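Local coordinates for putative enoyl-CoA hydratase (PDB 3G64), which probably acts on acyl-CoA thioesters, as a putative enoyl-CoA hydratase of the crotonase-like enoyl-CoA hydratase/isomerase family, at residues 133-146 against 195-209. Residues are numbered along the deposited sequence; the frame is centred on the assembly and turned at random.
Sequences LAADFRVADPSTRF and LISELTEEGRADEAA. With GOL (glycerol), chain F.
Phe146 lies with one ring face under the CD1 methyl of Leu195, a CH-pi contact in which CD1 stands 4.2 Å from the ring centroid, while Ile196 brings its CD1 to the ring edge, 3.9 Å from CE2, and touches the CB of Ala140 as well. On the other branch of Leu195, CD2 meets Leu133. The carbonyl of Leu195 is taken by Arg138, whose chain bends at chi3 (-64°) and brings NE to within 2.8 Å of Leu195 O, which lies in the guanidinium plane; NH2 of the same group bonds back to Ala135 O. Ser197 pairs with Arg138 twice, its OG accepting from Arg138 N in a nearly straight bond (169°) and its N donating to Arg138 O. From here strand 198-199 runs parallel to strand 137-140 and forms the edge of the six-stranded sheet of the crotonase fold within this chain, with Ala140 N bonded to Glu198 O (3.0 Å) and Thr200 N to Ala140 O. Over the sheet, CG1 of Val139 packs on Thr200 CG2 (3.6 Å) and Ala208 CB, joining the strand to helix 205-217. Beyond the strand ends, Asp141 OD1 receives Gly203 N (3.1 Å) and a glycerol hydroxyl, and its OD2 closes an Asx turn with Ser143 N. With an alanine here, Gly203 N would probably lose this acceptor and the Asx turn its closing bond. A water donates to both Asp141 OD1 and Glu202 OE2, bridging carboxylate oxygens only 3.3 Å apart and probably easing their repulsion.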
ATOM      1  N   LEU A 133     -15.392  -3.753   1.611  1.00 21.03           N
ATOM      2  CA  LEU A 133     -14.049  -3.251   1.336  1.00 17.87           C
ATOM      3  C   LEU A 133     -14.083  -1.958   0.493  1.00 24.10           C
ATOM      4  O   LEU A 133     -13.218  -1.097   0.627  1.00 26.56           O
ATOM      5  CB  LEU A 133     -13.271  -4.361   0.593  1.00 21.51           C
ATOM      6  CG  LEU A 133     -11.793  -4.176   0.248  1.00 25.33           C
ATOM      7  CD1 LEU A 133     -10.981  -4.041   1.545  1.00 22.67           C
ATOM      8  CD2 LEU A 133     -11.322  -5.372  -0.584  1.00 18.43           C
ATOM      9  N   ALA A 134     -15.090  -1.810  -0.363  1.00 22.25           N
ATOM     10  CA  ALA A 134     -15.162  -0.637  -1.236  1.00 24.77           C
ATOM     11  C   ALA A 134     -15.647   0.620  -0.496  1.00 24.05           C
ATOM     12  O   ALA A 134     -15.347   1.748  -0.891  1.00 22.54           O
ATOM     13  CB  ALA A 134     -16.053  -0.917  -2.450  1.00 26.79           C
ATOM     14  N   ALA A 135     -16.395   0.409   0.573  1.00 23.27           N
ATOM     15  CA  ALA A 135     -16.914   1.512   1.386  1.00 23.75           C
ATOM     16  C   ALA A 135     -15.770   2.374   1.902  1.00 24.92           C
ATOM     17  O   ALA A 135     -14.623   1.906   2.063  1.00 25.05           O
ATOM     18  CB  ALA A 135     -17.750   0.943   2.595  1.00 24.33           C
ATOM     19  N   ASP A 136     -16.060   3.643   2.143  1.00 21.73           N
ATOM     20  CA  ASP A 136     -15.062   4.515   2.722  1.00 23.82           C
ATOM     21  C   ASP A 136     -14.807   4.157   4.181  1.00 25.54           C
ATOM     22  O   ASP A 136     -13.652   4.251   4.663  1.00 26.26           O
ATOM     23  CB  ASP A 136     -15.518   5.964   2.559  1.00 26.63           C
ATOM     24  CG  ASP A 136     -15.783   6.292   1.084  1.00 31.76           C
ATOM     25  OD1 ASP A 136     -14.789   6.384   0.329  1.00 25.59           O
ATOM     26  OD2 ASP A 136     -16.964   6.382   0.673  1.00 30.71           O
ATOM     27  N   PHE A 137     -15.873   3.734   4.877  1.00 22.00           N
ATOM     28  CA  PHE A 137     -15.785   3.378   6.298  1.00 22.75           C
ATOM     29  C   PHE A 137     -16.416   2.011   6.537  1.00 26.61           C
ATOM     30  O   PHE A 137     -17.474   1.707   5.972  1.00 24.62           O
ATOM     31  CB  PHE A 137     -16.475   4.417   7.210  1.00 27.52           C
ATOM     32  CG  PHE A 137     -15.890   5.805   7.140  1.00 24.90           C
ATOM     33  CD1 PHE A 137     -14.957   6.232   8.080  1.00 26.24           C
ATOM     34  CD2 PHE A 137     -16.285   6.684   6.148  1.00 24.13           C
ATOM     35  CE1 PHE A 137     -14.423   7.515   8.021  1.00 25.37           C
ATOM     36  CE2 PHE A 137     -15.746   7.983   6.066  1.00 26.23           C
ATOM     37  CZ  PHE A 137     -14.815   8.392   7.006  1.00 29.78           C
ATOM     38  N   ARG A 138     -15.757   1.198   7.371  1.00 25.60           N
ATOM     39  CA  ARG A 138     -16.322  -0.056   7.872  1.00 23.55           C
ATOM     40  C   ARG A 138     -16.501   0.041   9.404  1.00 26.92           C
ATOM     41  O   ARG A 138     -15.530   0.045  10.176  1.00 24.04           O
ATOM     42  CB  ARG A 138     -15.449  -1.260   7.497  1.00 22.86           C
ATOM     43  CG  ARG A 138     -15.543  -1.673   5.983  1.00 21.32           C
ATOM     44  CD  ARG A 138     -14.267  -2.381   5.484  1.00 22.55           C
ATOM     45  NE  ARG A 138     -13.151  -1.447   5.549  1.00 24.35           N
ATOM     46  CZ  ARG A 138     -12.971  -0.430   4.701  1.00 27.22           C
ATOM     47  NH1 ARG A 138     -11.956   0.403   4.880  1.00 29.77           N
ATOM     48  NH2 ARG A 138     -13.795  -0.238   3.670  1.00 23.48           N
ATOM     49  N   VAL A 139     -17.752   0.145   9.821  1.00 27.24           N
ATOM     50  CA  VAL A 139     -18.117   0.213  11.246  1.00 27.80           C
ATOM     51  C   VAL A 139     -18.639  -1.166  11.641  1.00 29.37           C
ATOM     52  O   VAL A 139     -19.684  -1.600  11.174  1.00 28.81           O
ATOM     53  CB  VAL A 139     -19.163   1.318  11.454  1.00 29.04           C
ATOM     54  CG1 VAL A 139     -19.691   1.332  12.876  1.00 30.24           C
ATOM     55  CG2 VAL A 139     -18.553   2.695  11.056  1.00 26.75           C
ATOM     56  N   ALA A 140     -17.888  -1.864  12.486  1.00 27.61           N
ATOM     57  CA  ALA A 140     -18.055  -3.294  12.658  1.00 26.51           C
ATOM     58  C   ALA A 140     -18.218  -3.651  14.117  1.00 29.44           C
ATOM     59  O   ALA A 140     -17.483  -3.117  14.963  1.00 32.95           O
ATOM     60  CB  ALA A 140     -16.818  -4.015  12.114  1.00 22.58           C
ATOM     61  N   ASP A 141     -19.132  -4.575  14.408  1.00 28.70           N
ATOM     62  CA  ASP A 141     -19.231  -5.124  15.767  1.00 29.71           C
ATOM     63  C   ASP A 141     -18.359  -6.372  15.861  1.00 31.63           C
ATOM     64  O   ASP A 141     -17.822  -6.823  14.840  1.00 31.31           O
ATOM     65  CB  ASP A 141     -20.695  -5.271  16.264  1.00 31.85           C
ATOM     66  CG  ASP A 141     -21.317  -6.642  15.992  1.00 35.85           C
ATOM     67  OD1 ASP A 141     -22.532  -6.794  16.299  1.00 36.59           O
ATOM     68  OD2 ASP A 141     -20.632  -7.555  15.482  1.00 33.65           O
ATOM     69  N   PRO A 142     -18.142  -6.880  17.084  1.00 30.03           N
ATOM     70  CA  PRO A 142     -17.177  -7.963  17.312  1.00 26.90           C
ATOM     71  C   PRO A 142     -17.553  -9.273  16.668  1.00 27.15           C
ATOM     72  O   PRO A 142     -16.682 -10.151  16.616  1.00 28.75           O
ATOM     73  CB  PRO A 142     -17.202  -8.142  18.850  1.00 26.43           C
ATOM     74  CG  PRO A 142     -17.585  -6.801  19.376  1.00 32.12           C
ATOM     75  CD  PRO A 142     -18.565  -6.235  18.346  1.00 30.62           C
ATOM     76  N   SER A 143     -18.812  -9.445  16.250  1.00 21.52           N
ATOM     77  CA  SER A 143     -19.228 -10.683  15.576  1.00 22.25           C
ATOM     78  C   SER A 143     -18.844 -10.695  14.059  1.00 25.61           C
ATOM     79  O   SER A 143     -19.088 -11.675  13.321  1.00 24.06           O
ATOM     80  CB  SER A 143     -20.741 -10.867  15.735  1.00 26.95           C
ATOM     81  OG  SER A 143     -21.453  -9.945  14.898  1.00 31.64           O
ATOM     82  N   THR A 144     -18.269  -9.600  13.591  1.00 27.16           N
ATOM     83  CA  THR A 144     -18.017  -9.446  12.146  1.00 27.58           C
ATOM     84  C   THR A 144     -16.987 -10.449  11.639  1.00 29.40           C
ATOM     85  O   THR A 144     -15.907 -10.585  12.226  1.00 29.15           O
ATOM     86  CB  THR A 144     -17.521  -8.026  11.821  1.00 23.34           C
ATOM     87  OG1 THR A 144     -18.549  -7.082  12.146  1.00 23.65           O
ATOM     88  CG2 THR A 144     -17.152  -7.910  10.325  1.00 27.28           C
ATOM     89  N   ARG A 145     -17.350 -11.173  10.582  1.00 24.23           N
ATOM     90  CA  ARG A 145     -16.476 -12.161   9.955  1.00 25.29           C
ATOM     91  C   ARG A 145     -16.383 -11.960   8.424  1.00 28.14           C
ATOM     92  O   ARG A 145     -17.336 -12.276   7.698  1.00 30.47           O
ATOM     93  CB  ARG A 145     -17.011 -13.574  10.177  1.00 25.34           C
ATOM     94  CG  ARG A 145     -17.322 -13.908  11.635  1.00 32.04           C
ATOM     95  CD  ARG A 145     -18.011 -15.269  11.778  1.00 37.78           C
ATOM     96  NE  ARG A 145     -17.266 -15.912  12.828  1.00 47.86           N
ATOM     97  CZ  ARG A 145     -16.601 -17.057  12.732  1.00 47.86           C
ATOM     98  NH1 ARG A 145     -16.667 -17.825  11.645  1.00 40.65           N
ATOM     99  NH2 ARG A 145     -15.900 -17.452  13.785  1.00 49.83           N
ATOM    100  N   PHE A 146     -15.236 -11.473   7.950  1.00 21.22           N
ATOM    101  CA  PHE A 146     -14.958 -11.351   6.515  1.00 19.80           C
ATOM    102  C   PHE A 146     -14.469 -12.664   5.936  1.00 24.21           C
ATOM    103  O   PHE A 146     -13.676 -13.389   6.565  1.00 26.98           O
ATOM    104  CB  PHE A 146     -13.833 -10.345   6.249  1.00 22.64           C
ATOM    105  CG  PHE A 146     -14.135  -8.942   6.634  1.00 26.92           C
ATOM    106  CD1 PHE A 146     -14.622  -8.038   5.694  1.00 27.65           C
ATOM    107  CD2 PHE A 146     -13.844  -8.488   7.932  1.00 27.10           C
ATOM    108  CE1 PHE A 146     -14.847  -6.678   6.042  1.00 27.48           C
ATOM    109  CE2 PHE A 146     -14.073  -7.139   8.294  1.00 26.68           C
ATOM    110  CZ  PHE A 146     -14.589  -6.244   7.349  1.00 26.76           C
ATOM    111  N   LEU A 195      -8.690  -3.429   8.258  1.00 22.58           N
ATOM    112  CA  LEU A 195     -10.017  -3.539   7.633  1.00 24.52           C
ATOM    113  C   LEU A 195     -11.150  -2.858   8.390  1.00 28.18           C
ATOM    114  O   LEU A 195     -12.244  -2.728   7.838  1.00 29.65           O
ATOM    115  CB  LEU A 195     -10.418  -4.995   7.455  1.00 21.84           C
ATOM    116  CG  LEU A 195      -9.779  -5.787   6.337  1.00 25.87           C
ATOM    117  CD1 LEU A 195     -10.175  -7.280   6.465  1.00 24.58           C
ATOM    118  CD2 LEU A 195     -10.232  -5.187   5.019  1.00 22.24           C
ATOM    119  N   ILE A 196     -10.906  -2.435   9.637  1.00 23.11           N
ATOM    120  CA  ILE A 196     -11.960  -1.814  10.451  1.00 27.61           C
ATOM    121  C   ILE A 196     -11.710  -0.343  10.709  1.00 28.85           C
ATOM    122  O   ILE A 196     -10.625   0.024  11.177  1.00 28.78           O
ATOM    123  CB  ILE A 196     -12.062  -2.489  11.838  1.00 29.60           C
ATOM    124  CG1 ILE A 196     -12.261  -3.993  11.675  1.00 36.02           C
ATOM    125  CG2 ILE A 196     -13.175  -1.847  12.706  1.00 26.40           C
ATOM    126  CD1 ILE A 196     -13.461  -4.323  10.870  1.00 37.26           C
ATOM    127  N   SER A 197     -12.713   0.500  10.447  1.00 25.83           N
ATOM    128  CA  SER A 197     -12.585   1.940  10.712  1.00 23.95           C
ATOM    129  C   SER A 197     -13.016   2.292  12.140  1.00 25.28           C
ATOM    130  O   SER A 197     -12.468   3.198  12.759  1.00 28.46           O
ATOM    131  CB  SER A 197     -13.441   2.736   9.721  1.00 24.68           C
ATOM    132  OG  SER A 197     -13.283   2.218   8.405  1.00 26.89           O
ATOM    133  N   GLU A 198     -14.015   1.573  12.640  1.00 27.75           N
ATOM    134  CA  GLU A 198     -14.483   1.719  14.019  1.00 28.28           C
ATOM    135  C   GLU A 198     -15.009   0.393  14.533  1.00 29.08           C
ATOM    136  O   GLU A 198     -15.876  -0.214  13.914  1.00 28.39           O
ATOM    137  CB  GLU A 198     -15.594   2.754  14.126  1.00 29.36           C
ATOM    138  CG  GLU A 198     -16.124   2.861  15.556  1.00 38.37           C
ATOM    139  CD  GLU A 198     -17.223   3.881  15.713  1.00 43.75           C
ATOM    140  OE1 GLU A 198     -17.490   4.638  14.752  1.00 43.64           O
ATOM    141  OE2 GLU A 198     -17.820   3.919  16.814  1.00 51.31           O
ATOM    142  N   LEU A 199     -14.453  -0.079  15.637  1.00 29.34           N
ATOM    143  CA  LEU A 199     -14.940  -1.305  16.249  1.00 32.81           C
ATOM    144  C   LEU A 199     -15.970  -0.902  17.292  1.00 32.89           C
ATOM    145  O   LEU A 199     -15.692  -0.076  18.139  1.00 36.62           O
ATOM    146  CB  LEU A 199     -13.803  -2.076  16.916  1.00 36.66           C
ATOM    147  CG  LEU A 199     -14.282  -3.381  17.551  1.00 43.57           C
ATOM    148  CD1 LEU A 199     -14.766  -4.341  16.474  1.00 41.11           C
ATOM    149  CD2 LEU A 199     -13.173  -3.995  18.374  1.00 44.91           C
ATOM    150  N   THR A 200     -17.166  -1.459  17.211  1.00 31.08           N
ATOM    151  CA  THR A 200     -18.212  -1.119  18.159  1.00 33.23           C
ATOM    152  C   THR A 200     -18.436  -2.243  19.151  1.00 35.14           C
ATOM    153  O   THR A 200     -17.841  -3.323  19.065  1.00 31.27           O
ATOM    154  CB  THR A 200     -19.545  -0.868  17.457  1.00 34.00           C
ATOM    155  OG1 THR A 200     -20.109  -2.124  17.063  1.00 34.98           O
ATOM    156  CG2 THR A 200     -19.348   0.009  16.226  1.00 31.14           C
ATOM    157  N   GLU A 201     -19.325  -1.966  20.093  1.00 37.77           N
ATOM    158  CA  GLU A 201     -19.895  -2.955  20.985  1.00 44.03           C
ATOM    159  C   GLU A 201     -20.871  -3.863  20.236  1.00 38.83           C
ATOM    160  O   GLU A 201     -21.488  -3.460  19.250  1.00 38.12           O
ATOM    161  CB  GLU A 201     -20.677  -2.180  22.040  1.00 60.35           C
ATOM    162  CG  GLU A 201     -20.558  -2.659  23.433  1.00 79.06           C
ATOM    163  CD  GLU A 201     -21.589  -1.963  24.326  1.00 92.31           C
ATOM    164  OE1 GLU A 201     -21.529  -0.715  24.447  1.00 93.71           O
ATOM    165  OE2 GLU A 201     -22.467  -2.662  24.882  1.00 94.69           O
ATOM    166  N   GLU A 202     -21.027  -5.087  20.727  1.00 36.20           N
ATOM    167  CA  GLU A 202     -21.974  -6.066  20.178  1.00 38.28           C
ATOM    168  C   GLU A 202     -23.373  -5.471  19.959  1.00 35.68           C
ATOM    169  O   GLU A 202     -23.927  -4.831  20.848  1.00 36.36           O
ATOM    170  CB  GLU A 202     -22.054  -7.267  21.131  1.00 50.11           C
ATOM    171  CG  GLU A 202     -22.878  -8.434  20.609  1.00 66.46           C
ATOM    172  CD  GLU A 202     -22.296  -9.057  19.336  1.00 78.33           C
ATOM    173  OE1 GLU A 202     -21.069  -9.314  19.282  1.00 77.55           O
ATOM    174  OE2 GLU A 202     -23.080  -9.299  18.391  1.00 82.73           O
ATOM    175  N   GLY A 203     -23.932  -5.673  18.770  1.00 32.80           N
ATOM    176  CA  GLY A 203     -25.239  -5.122  18.420  1.00 29.97           C
ATOM    177  C   GLY A 203     -25.353  -3.627  18.132  1.00 31.51           C
ATOM    178  O   GLY A 203     -26.433  -3.146  17.833  1.00 35.42           O
ATOM    179  N   ARG A 204     -24.251  -2.889  18.199  1.00 28.13           N
ATOM    180  CA  ARG A 204     -24.298  -1.428  18.019  1.00 30.38           C
ATOM    181  C   ARG A 204     -23.788  -0.915  16.648  1.00 27.69           C
ATOM    182  O   ARG A 204     -23.654   0.288  16.444  1.00 26.48           O
ATOM    183  CB  ARG A 204     -23.495  -0.765  19.144  1.00 33.91           C
ATOM    184  CG  ARG A 204     -23.844  -1.324  20.525  1.00 45.32           C
ATOM    185  CD  ARG A 204     -25.099  -0.680  21.052  1.00 59.99           C
ATOM    186  NE  ARG A 204     -24.785   0.676  21.495  1.00 75.11           N
ATOM    187  CZ  ARG A 204     -24.617   1.035  22.767  1.00 83.52           C
ATOM    188  NH1 ARG A 204     -24.763   0.146  23.750  1.00 83.64           N
ATOM    189  NH2 ARG A 204     -24.315   2.297  23.056  1.00 85.83           N
ATOM    190  N   ALA A 205     -23.521  -1.821  15.703  1.00 28.66           N
ATOM    191  CA  ALA A 205     -22.919  -1.383  14.435  1.00 28.05           C
ATOM    192  C   ALA A 205     -23.856  -0.430  13.676  1.00 28.12           C
ATOM    193  O   ALA A 205     -23.425   0.611  13.188  1.00 29.74           O
ATOM    194  CB  ALA A 205     -22.539  -2.585  13.578  1.00 26.12           C
ATOM    195  N   ASP A 206     -25.144  -0.763  13.593  1.00 27.63           N
ATOM    196  CA  ASP A 206     -26.072   0.089  12.842  1.00 29.68           C
ATOM    197  C   ASP A 206     -26.199   1.491  13.453  1.00 31.74           C
ATOM    198  O   ASP A 206     -26.220   2.496  12.750  1.00 30.34           O
ATOM    199  CB  ASP A 206     -27.441  -0.581  12.727  1.00 32.79           C
ATOM    200  CG  ASP A 206     -27.387  -1.872  11.888  1.00 44.19           C
ATOM    201  OD1 ASP A 206     -27.005  -1.804  10.714  1.00 43.41           O
ATOM    202  OD2 ASP A 206     -27.730  -2.962  12.391  1.00 52.76           O
ATOM    203  N   GLU A 207     -26.254   1.543  14.777  1.00 27.02           N
ATOM    204  CA  GLU A 207     -26.401   2.809  15.473  1.00 33.84           C
ATOM    205  C   GLU A 207     -25.141   3.650  15.288  1.00 28.68           C
ATOM    206  O   GLU A 207     -25.211   4.841  14.965  1.00 27.05           O
ATOM    207  CB  GLU A 207     -26.679   2.524  16.949  1.00 40.43           C
ATOM    208  CG  GLU A 207     -26.411   3.678  17.872  1.00 54.58           C
ATOM    209  CD  GLU A 207     -26.792   3.360  19.320  1.00 66.50           C
ATOM    210  OE1 GLU A 207     -26.340   2.321  19.863  1.00 63.75           O
ATOM    211  OE2 GLU A 207     -27.555   4.156  19.907  1.00 73.74           O
ATOM    212  N   ALA A 208     -23.979   3.028  15.458  1.00 30.56           N
ATOM    213  CA  ALA A 208     -22.726   3.761  15.278  1.00 29.94           C
ATOM    214  C   ALA A 208     -22.535   4.194  13.809  1.00 28.58           C
ATOM    215  O   ALA A 208     -22.024   5.270  13.550  1.00 30.32           O
ATOM    216  CB  ALA A 208     -21.542   2.919  15.748  1.00 35.48           C
ATOM    217  N   ALA A 209     -22.998   3.381  12.860  1.00 28.81           N
ATOM    218  CA  ALA A 209     -22.891   3.756  11.443  1.00 26.64           C
ATOM    219  C   ALA A 209     -23.746   4.973  11.170  1.00 25.28           C
ATOM    220  O   ALA A 209     -23.348   5.900  10.478  1.00 27.59           O
ATOM    221  CB  ALA A 209     -23.305   2.594  10.544  1.00 23.02           C
TER
HETATM  222  C1  GOL F 280     -25.073  -5.153  14.537  1.00 45.21           C
HETATM  223  O1  GOL F 280     -24.208  -4.643  15.515  1.00 34.44           O
HETATM  224  C2  GOL F 280     -26.502  -4.739  14.851  1.00 55.78           C
HETATM  225  O2  GOL F 280     -26.701  -3.397  14.466  1.00 54.90           O
HETATM  226  C3  GOL F 280     -27.504  -5.700  14.210  1.00 60.91           C
HETATM  227  O3  GOL F 280     -27.472  -6.911  14.947  1.00 65.93           O
HETATM  228  O   HOH W   1     -11.888   4.049   6.924  1.00 22.50           O
HETATM  229  O   HOH W   2     -24.315  -8.767  16.250  1.00 42.16           O